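Local coordinates for protein glucose-1-phosphate uridylyltransferase (Sphingomonas elodea, PDB 2UX8) that probably catalyses the reaction of UTP with alpha-D-glucose 1-phosphate to give diphosphate and UDP-glucose, an activated sugar donor, at residues M35-L40 / L139-M144; L47-V52 / D99-K104; T260-G265 / I271-A276. All blocks are in the same frame, centred on the assembly; numbering follows the deposited sequence.

Contact 1: residues M35-L40 / L139-M144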
ATOM      1  N   MET C  35      -3.052   9.601   6.743  1.00 39.84           N
ATOM      2  CA  MET C  35      -4.425   9.409   6.291  1.00 39.13           C
ATOM      3  C   MET C  35      -4.793  10.506   5.314  1.00 37.11           C
ATOM      4  O   MET C  35      -4.563  11.682   5.582  1.00 37.29           O
ATOM      5  CB  MET C  35      -5.407   9.503   7.462  1.00 55.42           C
ATOM      6  CG  MET C  35      -5.742   8.200   8.164  1.00 61.77           C
ATOM      7  SD  MET C  35      -6.418   6.868   7.106  1.00 74.45           S
ATOM      8  CE  MET C  35      -7.624   7.726   6.163  1.00 71.03           C
ATOM      9  N   PRO C  36      -5.366  10.142   4.165  1.00 21.87           N
ATOM     10  CA  PRO C  36      -5.733  11.196   3.224  1.00 21.42           C
ATOM     11  C   PRO C  36      -6.789  12.093   3.877  1.00 21.84           C
ATOM     12  O   PRO C  36      -7.722  11.612   4.534  1.00 20.91           O
ATOM     13  CB  PRO C  36      -6.292  10.421   2.038  1.00 20.36           C
ATOM     14  CG  PRO C  36      -5.563   9.104   2.114  1.00 20.82           C
ATOM     15  CD  PRO C  36      -5.555   8.807   3.581  1.00 20.76           C
ATOM     16  N   LYS C  37      -6.611  13.397   3.723  1.00 33.34           N
ATOM     17  CA  LYS C  37      -7.527  14.392   4.253  1.00 33.52           C
ATOM     18  C   LYS C  37      -8.933  14.117   3.726  1.00 33.32           C
ATOM     19  O   LYS C  37      -9.922  14.264   4.438  1.00 33.26           O
ATOM     20  CB  LYS C  37      -7.037  15.762   3.789  1.00 49.29           C
ATOM     21  CG  LYS C  37      -8.060  16.858   3.799  1.00 49.94           C
ATOM     22  CD  LYS C  37      -8.367  17.308   5.201  1.00 50.14           C
ATOM     23  CE  LYS C  37      -9.261  18.531   5.177  1.00 51.99           C
ATOM     24  NZ  LYS C  37      -8.624  19.704   4.492  1.00 56.78           N
ATOM     25  N   GLU C  38      -8.996  13.697   2.469  1.00 31.70           N
ATOM     26  CA  GLU C  38     -10.258  13.417   1.812  1.00 32.01           C
ATOM     27  C   GLU C  38     -11.001  12.242   2.429  1.00 30.18           C
ATOM     28  O   GLU C  38     -12.162  11.993   2.109  1.00 30.06           O
ATOM     29  CB  GLU C  38     -10.023  13.150   0.320  1.00 50.19           C
ATOM     30  CG  GLU C  38      -9.340  14.283  -0.446  1.00 55.46           C
ATOM     31  CD  GLU C  38      -7.816  14.194  -0.429  1.00 60.91           C
ATOM     32  OE1 GLU C  38      -7.285  13.120  -0.098  1.00 62.74           O
ATOM     33  OE2 GLU C  38      -7.142  15.192  -0.767  1.00 64.38           O
ATOM     34  N   MET C  39     -10.329  11.516   3.311  1.00 26.81           N
ATOM     35  CA  MET C  39     -10.933  10.365   3.950  1.00 25.37           C
ATOM     36  C   MET C  39     -11.473  10.677   5.336  1.00 25.26           C
ATOM     37  O   MET C  39     -12.081   9.815   5.963  1.00 25.31           O
ATOM     38  CB  MET C  39      -9.926   9.231   4.045  1.00 25.41           C
ATOM     39  CG  MET C  39      -9.550   8.622   2.730  1.00 23.46           C
ATOM     40  SD  MET C  39     -10.945   7.837   1.976  1.00 26.22           S
ATOM     41  CE  MET C  39     -11.157   6.445   3.030  1.00 19.35           C
ATOM     42  N   LEU C  40     -11.249  11.893   5.827  1.00 18.12           N
ATOM     43  CA  LEU C  40     -11.775  12.252   7.139  1.00 17.77           C
ATOM     44  C   LEU C  40     -13.282  12.113   7.051  1.00 17.52           C
ATOM     45  O   LEU C  40     -13.903  12.499   6.058  1.00 17.24           O
ATOM     46  CB  LEU C  40     -11.390  13.677   7.540  1.00 23.51           C
ATOM     47  CG  LEU C  40      -9.900  13.908   7.817  1.00 23.28           C
ATOM     48  CD1 LEU C  40      -9.708  15.253   8.491  1.00 22.93           C
ATOM     49  CD2 LEU C  40      -9.367  12.815   8.714  1.00 21.67           C
ATOM     50  N   LEU C 139     -14.279  19.908  -5.132  1.00 21.04           N
ATOM     51  CA  LEU C 139     -13.270  19.923  -4.101  1.00 21.94           C
ATOM     52  C   LEU C 139     -13.975  19.422  -2.843  1.00 22.52           C
ATOM     53  O   LEU C 139     -14.748  20.150  -2.222  1.00 23.24           O
ATOM     54  CB  LEU C 139     -12.755  21.351  -3.906  1.00 38.24           C
ATOM     55  CG  LEU C 139     -12.526  22.231  -5.146  1.00 38.42           C
ATOM     56  CD1 LEU C 139     -11.821  23.526  -4.718  1.00 40.47           C
ATOM     57  CD2 LEU C 139     -11.700  21.506  -6.180  1.00 37.00           C
ATOM     58  N   PRO C 140     -13.724  18.164  -2.456  1.00 31.13           N
ATOM     59  CA  PRO C 140     -14.346  17.567  -1.267  1.00 31.12           C
ATOM     60  C   PRO C 140     -14.261  18.323   0.066  1.00 31.61           C
ATOM     61  O   PRO C 140     -15.122  18.140   0.922  1.00 32.50           O
ATOM     62  CB  PRO C 140     -13.732  16.164  -1.213  1.00 38.22           C
ATOM     63  CG  PRO C 140     -12.502  16.260  -2.082  1.00 38.58           C
ATOM     64  CD  PRO C 140     -12.909  17.175  -3.179  1.00 38.47           C
ATOM     65  N   ASP C 141     -13.252  19.167   0.253  1.00 33.38           N
ATOM     66  CA  ASP C 141     -13.148  19.937   1.495  1.00 34.05           C
ATOM     67  C   ASP C 141     -14.361  20.847   1.668  1.00 34.25           C
ATOM     68  O   ASP C 141     -14.710  21.225   2.785  1.00 34.16           O
ATOM     69  CB  ASP C 141     -11.889  20.796   1.514  1.00 28.53           C
ATOM     70  CG  ASP C 141     -10.728  20.116   2.214  1.00 31.68           C
ATOM     71  OD1 ASP C 141     -10.856  18.931   2.585  1.00 34.24           O
ATOM     72  OD2 ASP C 141      -9.681  20.772   2.388  1.00 37.41           O
ATOM     73  N   ASP C 142     -14.987  21.219   0.556  1.00 37.92           N
ATOM     74  CA  ASP C 142     -16.178  22.052   0.610  1.00 38.14           C
ATOM     75  C   ASP C 142     -17.382  21.119   0.736  1.00 37.70           C
ATOM     76  O   ASP C 142     -17.925  20.616  -0.254  1.00 36.86           O
ATOM     77  CB  ASP C 142     -16.274  22.936  -0.639  1.00 44.70           C
ATOM     78  CG  ASP C 142     -15.473  24.220  -0.496  1.00 46.88           C
ATOM     79  OD1 ASP C 142     -15.087  24.821  -1.517  1.00 49.96           O
ATOM     80  OD2 ASP C 142     -15.234  24.636   0.655  1.00 49.04           O
ATOM     81  N   PHE C 143     -17.759  20.871   1.986  1.00 28.76           N
ATOM     82  CA  PHE C 143     -18.872  20.002   2.313  1.00 28.91           C
ATOM     83  C   PHE C 143     -20.162  20.788   2.044  1.00 29.40           C
ATOM     84  O   PHE C 143     -20.459  21.785   2.712  1.00 29.43           O
ATOM     85  CB  PHE C 143     -18.754  19.583   3.783  1.00 31.03           C
ATOM     86  CG  PHE C 143     -19.780  18.591   4.214  1.00 30.96           C
ATOM     87  CD1 PHE C 143     -19.721  17.277   3.781  1.00 30.68           C
ATOM     88  CD2 PHE C 143     -20.861  18.992   4.996  1.00 30.83           C
ATOM     89  CE1 PHE C 143     -20.735  16.377   4.113  1.00 30.96           C
ATOM     90  CE2 PHE C 143     -21.874  18.099   5.329  1.00 27.64           C
ATOM     91  CZ  PHE C 143     -21.812  16.792   4.886  1.00 29.15           C
ATOM     92  N   MET C 144     -20.908  20.351   1.036  1.00 31.13           N
ATOM     93  CA  MET C 144     -22.143  21.019   0.656  1.00 31.91           C
ATOM     94  C   MET C 144     -23.359  20.267   1.183  1.00 32.80           C
ATOM     95  O   MET C 144     -23.758  19.234   0.645  1.00 32.31           O
ATOM     96  CB  MET C 144     -22.218  21.152  -0.869  1.00 36.74           C
ATOM     97  CG  MET C 144     -20.990  21.804  -1.481  1.00 35.80           C
ATOM     98  SD  MET C 144     -20.675  23.463  -0.836  1.00 36.79           S
ATOM     99  CE  MET C 144     -21.461  24.458  -2.116  1.00 35.49           C
TER

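Contact 2: residues L47-V52 / D99-K104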
ATOM      1  N   LEU C  47     -15.249  12.482   3.310  1.00 39.28           N
ATOM      2  CA  LEU C  47     -15.502  13.623   2.436  1.00 38.46           C
ATOM      3  C   LEU C  47     -15.678  13.286   0.949  1.00 39.40           C
ATOM      4  O   LEU C  47     -16.615  13.779   0.330  1.00 40.61           O
ATOM      5  CB  LEU C  47     -14.386  14.653   2.609  1.00 22.35           C
ATOM      6  CG  LEU C  47     -14.373  15.345   3.973  1.00 19.54           C
ATOM      7  CD1 LEU C  47     -13.064  16.069   4.179  1.00 15.42           C
ATOM      8  CD2 LEU C  47     -15.545  16.307   4.056  1.00 17.94           C
ATOM      9  N   ILE C  48     -14.805  12.465   0.359  1.00 33.51           N
ATOM     10  CA  ILE C  48     -14.976  12.130  -1.064  1.00 33.89           C
ATOM     11  C   ILE C  48     -16.256  11.370  -1.329  1.00 33.83           C
ATOM     12  O   ILE C  48     -16.838  11.505  -2.410  1.00 34.25           O
ATOM     13  CB  ILE C  48     -13.880  11.225  -1.636  1.00 36.12           C
ATOM     14  CG1 ILE C  48     -12.990  10.736  -0.515  1.00 37.64           C
ATOM     15  CG2 ILE C  48     -13.146  11.920  -2.768  1.00 34.66           C
ATOM     16  CD1 ILE C  48     -12.678   9.280  -0.655  1.00 40.50           C
ATOM     17  N   GLN C  49     -16.672  10.541  -0.369  1.00 29.17           N
ATOM     18  CA  GLN C  49     -17.897   9.777  -0.538  1.00 29.14           C
ATOM     19  C   GLN C  49     -19.036  10.767  -0.791  1.00 28.64           C
ATOM     20  O   GLN C  49     -19.771  10.630  -1.774  1.00 28.29           O
ATOM     21  CB  GLN C  49     -18.182   8.929   0.697  1.00 45.59           C
ATOM     22  CG  GLN C  49     -19.371   8.012   0.532  1.00 48.27           C
ATOM     23  CD  GLN C  49     -19.213   7.080  -0.636  1.00 54.38           C
ATOM     24  OE1 GLN C  49     -18.386   6.174  -0.607  1.00 58.52           O
ATOM     25  NE2 GLN C  49     -20.002   7.298  -1.685  1.00 56.35           N
ATOM     26  N   TYR C  50     -19.160  11.779   0.067  1.00 37.83           N
ATOM     27  CA  TYR C  50     -20.210  12.778  -0.111  1.00 37.85           C
ATOM     28  C   TYR C  50     -20.116  13.412  -1.483  1.00 38.22           C
ATOM     29  O   TYR C  50     -21.123  13.582  -2.177  1.00 38.61           O
ATOM     30  CB  TYR C  50     -20.109  13.880   0.933  1.00 22.94           C
ATOM     31  CG  TYR C  50     -20.618  13.471   2.286  1.00 22.45           C
ATOM     32  CD1 TYR C  50     -19.736  13.035   3.274  1.00 20.93           C
ATOM     33  CD2 TYR C  50     -21.988  13.495   2.579  1.00 21.69           C
ATOM     34  CE1 TYR C  50     -20.194  12.631   4.519  1.00 20.47           C
ATOM     35  CE2 TYR C  50     -22.457  13.091   3.828  1.00 20.68           C
ATOM     36  CZ  TYR C  50     -21.545  12.659   4.792  1.00 21.58           C
ATOM     37  OH  TYR C  50     -21.957  12.248   6.036  1.00 22.39           O
ATOM     38  N   ALA C  51     -18.893  13.754  -1.865  1.00 28.40           N
ATOM     39  CA  ALA C  51     -18.632  14.385  -3.138  1.00 28.11           C
ATOM     40  C   ALA C  51     -19.033  13.539  -4.345  1.00 28.14           C
ATOM     41  O   ALA C  51     -19.612  14.067  -5.305  1.00 28.09           O
ATOM     42  CB  ALA C  51     -17.168  14.758  -3.222  1.00 15.21           C
ATOM     43  N   VAL C  52     -18.733  12.239  -4.322  1.00 22.50           N
ATOM     44  CA  VAL C  52     -19.103  11.415  -5.465  1.00 23.01           C
ATOM     45  C   VAL C  52     -20.606  11.125  -5.452  1.00 24.05           C
ATOM     46  O   VAL C  52     -21.211  10.952  -6.499  1.00 24.71           O
ATOM     47  CB  VAL C  52     -18.291  10.088  -5.532  1.00 24.94           C
ATOM     48  CG1 VAL C  52     -16.823  10.390  -5.460  1.00 23.83           C
ATOM     49  CG2 VAL C  52     -18.674   9.167  -4.422  1.00 26.30           C
ATOM     50  N   ASP C  99     -23.973   0.742   0.104  1.00 50.13           N
ATOM     51  CA  ASP C  99     -24.612   1.187  -1.129  1.00 51.78           C
ATOM     52  C   ASP C  99     -24.056   2.511  -1.597  1.00 52.41           C
ATOM     53  O   ASP C  99     -24.123   3.495  -0.876  1.00 52.79           O
ATOM     54  CB  ASP C  99     -26.113   1.340  -0.905  1.00 70.51           C
ATOM     55  CG  ASP C  99     -26.900   0.131  -1.358  1.00 73.48           C
ATOM     56  OD1 ASP C  99     -26.309  -0.950  -1.593  1.00 75.31           O
ATOM     57  OD2 ASP C  99     -28.133   0.270  -1.472  1.00 76.11           O
ATOM     58  N   GLY C 100     -23.516   2.548  -2.807  1.00 48.14           N
ATOM     59  CA  GLY C 100     -22.980   3.797  -3.310  1.00 48.85           C
ATOM     60  C   GLY C 100     -21.479   3.932  -3.136  1.00 49.46           C
ATOM     61  O   GLY C 100     -20.878   4.904  -3.591  1.00 49.89           O
ATOM     62  N   THR C 101     -20.864   2.960  -2.473  1.00 49.44           N
ATOM     63  CA  THR C 101     -19.427   3.012  -2.274  1.00 49.24           C
ATOM     64  C   THR C 101     -18.727   2.363  -3.441  1.00 49.24           C
ATOM     65  O   THR C 101     -17.514   2.456  -3.570  1.00 49.20           O
ATOM     66  CB  THR C 101     -18.969   2.276  -1.009  1.00 48.47           C
ATOM     67  OG1 THR C 101     -19.350   0.901  -1.087  1.00 48.96           O
ATOM     68  CG2 THR C 101     -19.574   2.898   0.216  1.00 47.42           C
ATOM     69  N   ARG C 102     -19.486   1.699  -4.298  1.00 50.75           N
ATOM     70  CA  ARG C 102     -18.866   1.048  -5.431  1.00 50.57           C
ATOM     71  C   ARG C 102     -19.641   1.342  -6.691  1.00 49.79           C
ATOM     72  O   ARG C 102     -20.849   1.149  -6.734  1.00 49.63           O
ATOM     73  CB  ARG C 102     -18.819  -0.451  -5.197  1.00 72.12           C
ATOM     74  CG  ARG C 102     -17.717  -1.147  -5.930  1.00 75.39           C
ATOM     75  CD  ARG C 102     -17.919  -2.629  -5.820  1.00 82.00           C
ATOM     76  NE  ARG C 102     -19.077  -3.042  -6.600  1.00 86.50           N
ATOM     77  CZ  ARG C 102     -19.716  -4.191  -6.440  1.00 89.63           C
ATOM     78  NH1 ARG C 102     -19.320  -5.052  -5.519  1.00 91.24           N
ATOM     79  NH2 ARG C 102     -20.750  -4.485  -7.209  1.00 91.62           N
ATOM     80  N   LEU C 103     -18.945   1.822  -7.712  1.00 42.64           N
ATOM     81  CA  LEU C 103     -19.581   2.118  -8.984  1.00 41.92           C
ATOM     82  C   LEU C 103     -19.282   0.993  -9.963  1.00 41.19           C
ATOM     83  O   LEU C 103     -18.607   0.022  -9.617  1.00 41.23           O
ATOM     84  CB  LEU C 103     -19.065   3.446  -9.539  1.00 50.61           C
ATOM     85  CG  LEU C 103     -19.850   4.724  -9.208  1.00 51.04           C
ATOM     86  CD1 LEU C 103     -19.991   4.913  -7.725  1.00 49.29           C
ATOM     87  CD2 LEU C 103     -19.131   5.911  -9.811  1.00 50.56           C
ATOM     88  N   LYS C 104     -19.802   1.116 -11.176  1.00 41.25           N
ATOM     89  CA  LYS C 104     -19.561   0.122 -12.214  1.00 41.12           C
ATOM     90  C   LYS C 104     -18.075   0.143 -12.557  1.00 40.49           C
ATOM     91  O   LYS C 104     -17.436   1.200 -12.521  1.00 40.88           O
ATOM     92  CB  LYS C 104     -20.355   0.479 -13.458  1.00 65.25           C
ATOM     93  CG  LYS C 104     -21.404  -0.512 -13.845  1.00 68.05           C
ATOM     94  CD  LYS C 104     -22.287   0.091 -14.906  1.00 71.52           C
ATOM     95  CE  LYS C 104     -23.251  -0.921 -15.468  1.00 74.54           C
ATOM     96  NZ  LYS C 104     -24.238  -0.256 -16.357  1.00 75.93           N
TER

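Contact 3: residues T260-G265 / I271-A276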
ATOM      1  N   THR C 260     -26.415  24.824   3.039  1.00 36.59           N
ATOM      2  CA  THR C 260     -25.276  25.456   3.677  1.00 36.72           C
ATOM      3  C   THR C 260     -23.986  24.696   3.397  1.00 36.17           C
ATOM      4  O   THR C 260     -23.957  23.463   3.278  1.00 35.82           O
ATOM      5  CB  THR C 260     -25.482  25.608   5.188  1.00 43.43           C
ATOM      6  OG1 THR C 260     -25.923  24.367   5.736  1.00 47.24           O
ATOM      7  CG2 THR C 260     -26.513  26.681   5.474  1.00 43.74           C
ATOM      8  N   ARG C 261     -22.917  25.460   3.275  1.00 34.03           N
ATOM      9  CA  ARG C 261     -21.624  24.893   2.987  1.00 34.17           C
ATOM     10  C   ARG C 261     -20.723  24.971   4.200  1.00 33.88           C
ATOM     11  O   ARG C 261     -20.676  25.983   4.882  1.00 34.70           O
ATOM     12  CB  ARG C 261     -21.008  25.641   1.810  1.00 39.93           C
ATOM     13  CG  ARG C 261     -19.543  25.400   1.596  1.00 39.80           C
ATOM     14  CD  ARG C 261     -18.834  26.727   1.607  1.00 40.97           C
ATOM     15  NE  ARG C 261     -17.396  26.617   1.407  1.00 42.61           N
ATOM     16  CZ  ARG C 261     -16.542  27.606   1.655  1.00 43.55           C
ATOM     17  NH1 ARG C 261     -16.993  28.771   2.111  1.00 41.22           N
ATOM     18  NH2 ARG C 261     -15.241  27.428   1.464  1.00 43.85           N
ATOM     19  N   TYR C 262     -20.026  23.882   4.484  1.00 41.21           N
ATOM     20  CA  TYR C 262     -19.116  23.862   5.614  1.00 40.53           C
ATOM     21  C   TYR C 262     -17.706  23.687   5.094  1.00 39.89           C
ATOM     22  O   TYR C 262     -17.423  22.781   4.318  1.00 40.06           O
ATOM     23  CB  TYR C 262     -19.468  22.722   6.570  1.00 38.11           C
ATOM     24  CG  TYR C 262     -20.830  22.866   7.186  1.00 36.84           C
ATOM     25  CD1 TYR C 262     -21.968  22.451   6.501  1.00 36.69           C
ATOM     26  CD2 TYR C 262     -20.991  23.470   8.433  1.00 36.53           C
ATOM     27  CE1 TYR C 262     -23.244  22.637   7.036  1.00 36.12           C
ATOM     28  CE2 TYR C 262     -22.262  23.661   8.984  1.00 37.92           C
ATOM     29  CZ  TYR C 262     -23.385  23.244   8.277  1.00 36.86           C
ATOM     30  OH  TYR C 262     -24.643  23.443   8.794  1.00 36.34           O
ATOM     31  N   ASP C 263     -16.827  24.577   5.515  1.00 26.98           N
ATOM     32  CA  ASP C 263     -15.443  24.518   5.092  1.00 27.34           C
ATOM     33  C   ASP C 263     -14.675  23.511   5.948  1.00 27.50           C
ATOM     34  O   ASP C 263     -14.095  23.864   6.970  1.00 27.27           O
ATOM     35  CB  ASP C 263     -14.809  25.909   5.207  1.00 43.14           C
ATOM     36  CG  ASP C 263     -13.421  25.977   4.591  1.00 44.20           C
ATOM     37  OD1 ASP C 263     -12.978  24.976   3.982  1.00 43.07           O
ATOM     38  OD2 ASP C 263     -12.775  27.040   4.709  1.00 45.37           O
ATOM     39  N   CYS C 264     -14.685  22.251   5.535  1.00 39.01           N
ATOM     40  CA  CYS C 264     -13.960  21.228   6.266  1.00 39.67           C
ATOM     41  C   CYS C 264     -12.472  21.369   6.001  1.00 40.26           C
ATOM     42  O   CYS C 264     -11.689  20.477   6.297  1.00 40.74           O
ATOM     43  CB  CYS C 264     -14.460  19.854   5.855  1.00 36.70           C
ATOM     44  SG  CYS C 264     -16.150  19.633   6.416  1.00 36.41           S
ATOM     45  N   GLY C 265     -12.100  22.508   5.430  1.00 46.88           N
ATOM     46  CA  GLY C 265     -10.709  22.789   5.146  1.00 47.86           C
ATOM     47  C   GLY C 265     -10.048  23.232   6.437  1.00 48.76           C
ATOM     48  O   GLY C 265      -8.830  23.123   6.600  1.00 49.08           O
ATOM     49  N   ILE C 271     -15.697  20.248  12.422  1.00 32.96           N
ATOM     50  CA  ILE C 271     -16.498  19.908  13.586  1.00 33.23           C
ATOM     51  C   ILE C 271     -17.954  20.348  13.438  1.00 33.22           C
ATOM     52  O   ILE C 271     -18.878  19.605  13.782  1.00 33.79           O
ATOM     53  CB  ILE C 271     -15.856  20.493  14.859  1.00 38.21           C
ATOM     54  CG1 ILE C 271     -14.715  19.569  15.296  1.00 38.94           C
ATOM     55  CG2 ILE C 271     -16.887  20.628  15.973  1.00 39.16           C
ATOM     56  CD1 ILE C 271     -13.675  20.232  16.146  1.00 42.16           C
ATOM     57  N   GLN C 272     -18.155  21.547  12.904  1.00 36.85           N
ATOM     58  CA  GLN C 272     -19.500  22.052  12.708  1.00 35.03           C
ATOM     59  C   GLN C 272     -20.266  21.162  11.745  1.00 34.28           C
ATOM     60  O   GLN C 272     -21.434  20.871  11.970  1.00 33.63           O
ATOM     61  CB  GLN C 272     -19.451  23.493  12.206  1.00 35.76           C
ATOM     62  CG  GLN C 272     -19.128  24.482  13.299  1.00 33.72           C
ATOM     63  CD  GLN C 272     -18.730  25.832  12.759  1.00 36.70           C
ATOM     64  OE1 GLN C 272     -19.182  26.240  11.694  1.00 41.44           O
ATOM     65  NE2 GLN C 272     -17.885  26.543  13.497  1.00 39.19           N
ATOM     66  N   ALA C 273     -19.609  20.716  10.682  1.00 30.66           N
ATOM     67  CA  ALA C 273     -20.273  19.843   9.720  1.00 30.44           C
ATOM     68  C   ALA C 273     -20.740  18.556  10.393  1.00 30.72           C
ATOM     69  O   ALA C 273     -21.881  18.126  10.192  1.00 30.58           O
ATOM     70  CB  ALA C 273     -19.340  19.510   8.564  1.00  8.38           C
ATOM     71  N   ASN C 274     -19.859  17.948  11.188  1.00 30.05           N
ATOM     72  CA  ASN C 274     -20.167  16.711  11.906  1.00 30.07           C
ATOM     73  C   ASN C 274     -21.391  16.883  12.790  1.00 30.96           C
ATOM     74  O   ASN C 274     -22.253  16.011  12.866  1.00 31.27           O
ATOM     75  CB  ASN C 274     -18.980  16.303  12.780  1.00 27.28           C
ATOM     76  CG  ASN C 274     -18.012  15.382  12.063  1.00 26.92           C
ATOM     77  OD1 ASN C 274     -18.197  14.167  12.061  1.00 26.88           O
ATOM     78  ND2 ASN C 274     -16.977  15.957  11.445  1.00 21.87           N
ATOM     79  N   LEU C 275     -21.453  18.012  13.472  1.00 30.29           N
ATOM     80  CA  LEU C 275     -22.560  18.294  14.358  1.00 31.00           C
ATOM     81  C   LEU C 275     -23.869  18.451  13.585  1.00 31.41           C
ATOM     82  O   LEU C 275     -24.910  17.888  13.955  1.00 31.52           O
ATOM     83  CB  LEU C 275     -22.262  19.567  15.141  1.00 39.27           C
ATOM     84  CG  LEU C 275     -23.393  20.079  16.016  1.00 39.51           C
ATOM     85  CD1 LEU C 275     -23.844  18.976  16.956  1.00 41.18           C
ATOM     86  CD2 LEU C 275     -22.915  21.299  16.775  1.00 41.64           C
ATOM     87  N   ALA C 276     -23.803  19.229  12.509  1.00 32.42           N
ATOM     88  CA  ALA C 276     -24.960  19.488  11.674  1.00 32.57           C
ATOM     89  C   ALA C 276     -25.564  18.203  11.152  1.00 33.02           C
ATOM     90  O   ALA C 276     -26.762  17.979  11.266  1.00 33.64           O
ATOM     91  CB  ALA C 276     -24.571  20.385  10.508  1.00 26.90           C
TER

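Contact 1: residues M35-L40 / L139-M144
Lys37, the lysine of the Pro-Lys pair that ends the glycine-rich signature loop of nucleotidyltransferases, meets Asp141, which sits in a type I beta turn running from Leu139 to Asp142 at the edge of the sugar-phosphate pocket. A salt bridge joins them: NZ of Lys37 lies 2.6 Å from OD2 of Asp141, approaching on the syn side of that oxygen but 27° out of the carboxylate plane. The second carboxylate oxygen stays close as well, with OD1 of Asp141 3.0 Å from Lys37 NZ, and the two side chains cross at about a right angle. Lysine suits this place because a long, flexible chain carries a positive amine to the aspartate on the facing turn: CG stands anti to the backbone N (chi1 159°), and bends at chi2 and chi4 then bring CE and NZ over to the carboxylate. Next to this polar pair, CG of Glu38 rests 4.1 Å from CG of Pro140, a loose apolar touch between a methylene and a stiff ring. Proline fits the second position of the turn, where its fixed phi matches what the backbone needs.

The 3-10 turn carrying Lys37 is held by Met39 N bonding to Pro36 O at 2.9 Å. In the opposing turn, Asp142 N reaches Leu139 O at 3.0 Å, and Asp142 itself binds glucose 1-phosphate and forms a salt bridge with Arg261. Asp141 is further tied through its backbone to Cys264.

The side chain of Asp141 lies about 7 Å from the bound glucose 1-phosphate, so the ion pair probably limits the rotation of a carboxylate near the pocket, and ties the signature loop to the turn that carries Asp142.

Contact 2: residues L47-V52 / D99-K104
Gln49 leaves its helix with CG trans to the backbone N (chi1 -175°), and a bend at the next bond turns the amide out toward the loop that holds Gly100 and Thr101. The amide group then faces the loop with both of its polar atoms. NE2 of Gln49 donates to the carbonyl O of Gly100 at 3.2 Å, in a bond that is far from straight, with an N-H...O angle of 144°. The donor stands above the carbonyl plane, 58° out of it, and the acceptor is likewise tilted from the plane of the glutamine amide, so this is a bond of modest geometry.

The other polar atom, OE1 of Gln49, lies 3.6 Å from CG2 of Thr101 and 3.7 Å from the CA of that residue, a van der Waals contact with the threonine methyl and backbone. OE1 has its own hydrogen bond with His77 NE2, and NE2 bonds also to Asp53 OD1 one turn further along helix 47-57. Thr101 turns its hydroxyl from Gln49 to Leu98 O and to Lys33 NZ of the second subunit, which leaves the methyl to meet the amide.

The residue types follow from this. Glycine suits position 100 because its phi is positive and a side chain would press on the preceding carbonyl. Threonine offers one polar and one apolar branch, each with a different partner. Nearby, Val52 and Leu103 both rest on Met63 of strand 62-67, so helix and loop also share an apolar support.

A buried glutamine whose oxygen and nitrogen have distinct partners is held against flipping, and the N-terminal turn of the helix is thereby linked to the irregular loop between helix 82-89 and strand 108-112.

Contact 3: residues T260-G265 / I271-A276
The ring of Tyr262 lies against helix 271-276, with the backbone of Ala273 pressed over one face. CA of Ala273 stands 4.2 Å from the ring centroid, 23° off the ring normal, which makes a CH-pi contact displaced toward the rim. Such closeness depends on alanine: a small residue at 273 leaves a shallow hollow on the helix surface, and the flat ring settles into it. The ring is placed there by chi1 of -63°, which puts CG trans to the carbonyl carbon and next to the backbone N.

The methyl of Ala273 is the matching bump: it drops into a notch between CB of Tyr262 and SG of Cys264, its CB 3.8 Å from each of those two atoms. Cysteine fits this second wall because it is compact yet reaches far enough to touch the methyl. One turn on, CB of Ala276 comes obliquely to the far end of the ring, 3.5 Å from Tyr262 OH, while CB of Gln272 approaches CD2 of Tyr262, again obliquely, at 4.1 Å.

Strand 260-263 and helix 267-279 form a strand-turn-helix unit of the GT-A-type nucleotidyltransferase domain, and their local axes pass 8.1 Å apart at 137°, so the helix doubles back over the strand. This strand pairs antiparallel with strand 142-145, and Tyr262 also touches Phe143 and Phe145 there.

If an alanine replaced Tyr262, the ring would be gone and a gap would probably open over Ala273 and beside Ala276, leaving the helix less firmly seated on the strand. The hydroxyl of Tyr262 receives a weak hydrogen bond from OG1 of Thr260. On the helix, Gln272, Leu275 and Ala276 pack against Phe291 of the second subunit.

From the N terminus, residues 35-40 open contact 1 just before helix 47-57, whose first turns open contact 2. That contact closes at 99-104, nested inside the much longer loop that contact 1 closes at 139-144. Contact 3 follows in series, a short return from strand 260-263 to helix 267-279. Contacts 1 and 2 abut where Glu38 and Leu40 probably bond by their carbonyls to Ile48 and Leu47, and where Phe143 meets Tyr50. Contacts 1 and 3 share the two-stranded sheet of 142-145 and 260-263. Together they join signature loop, first helix, pocket edge and helix 267-279 of one subunit.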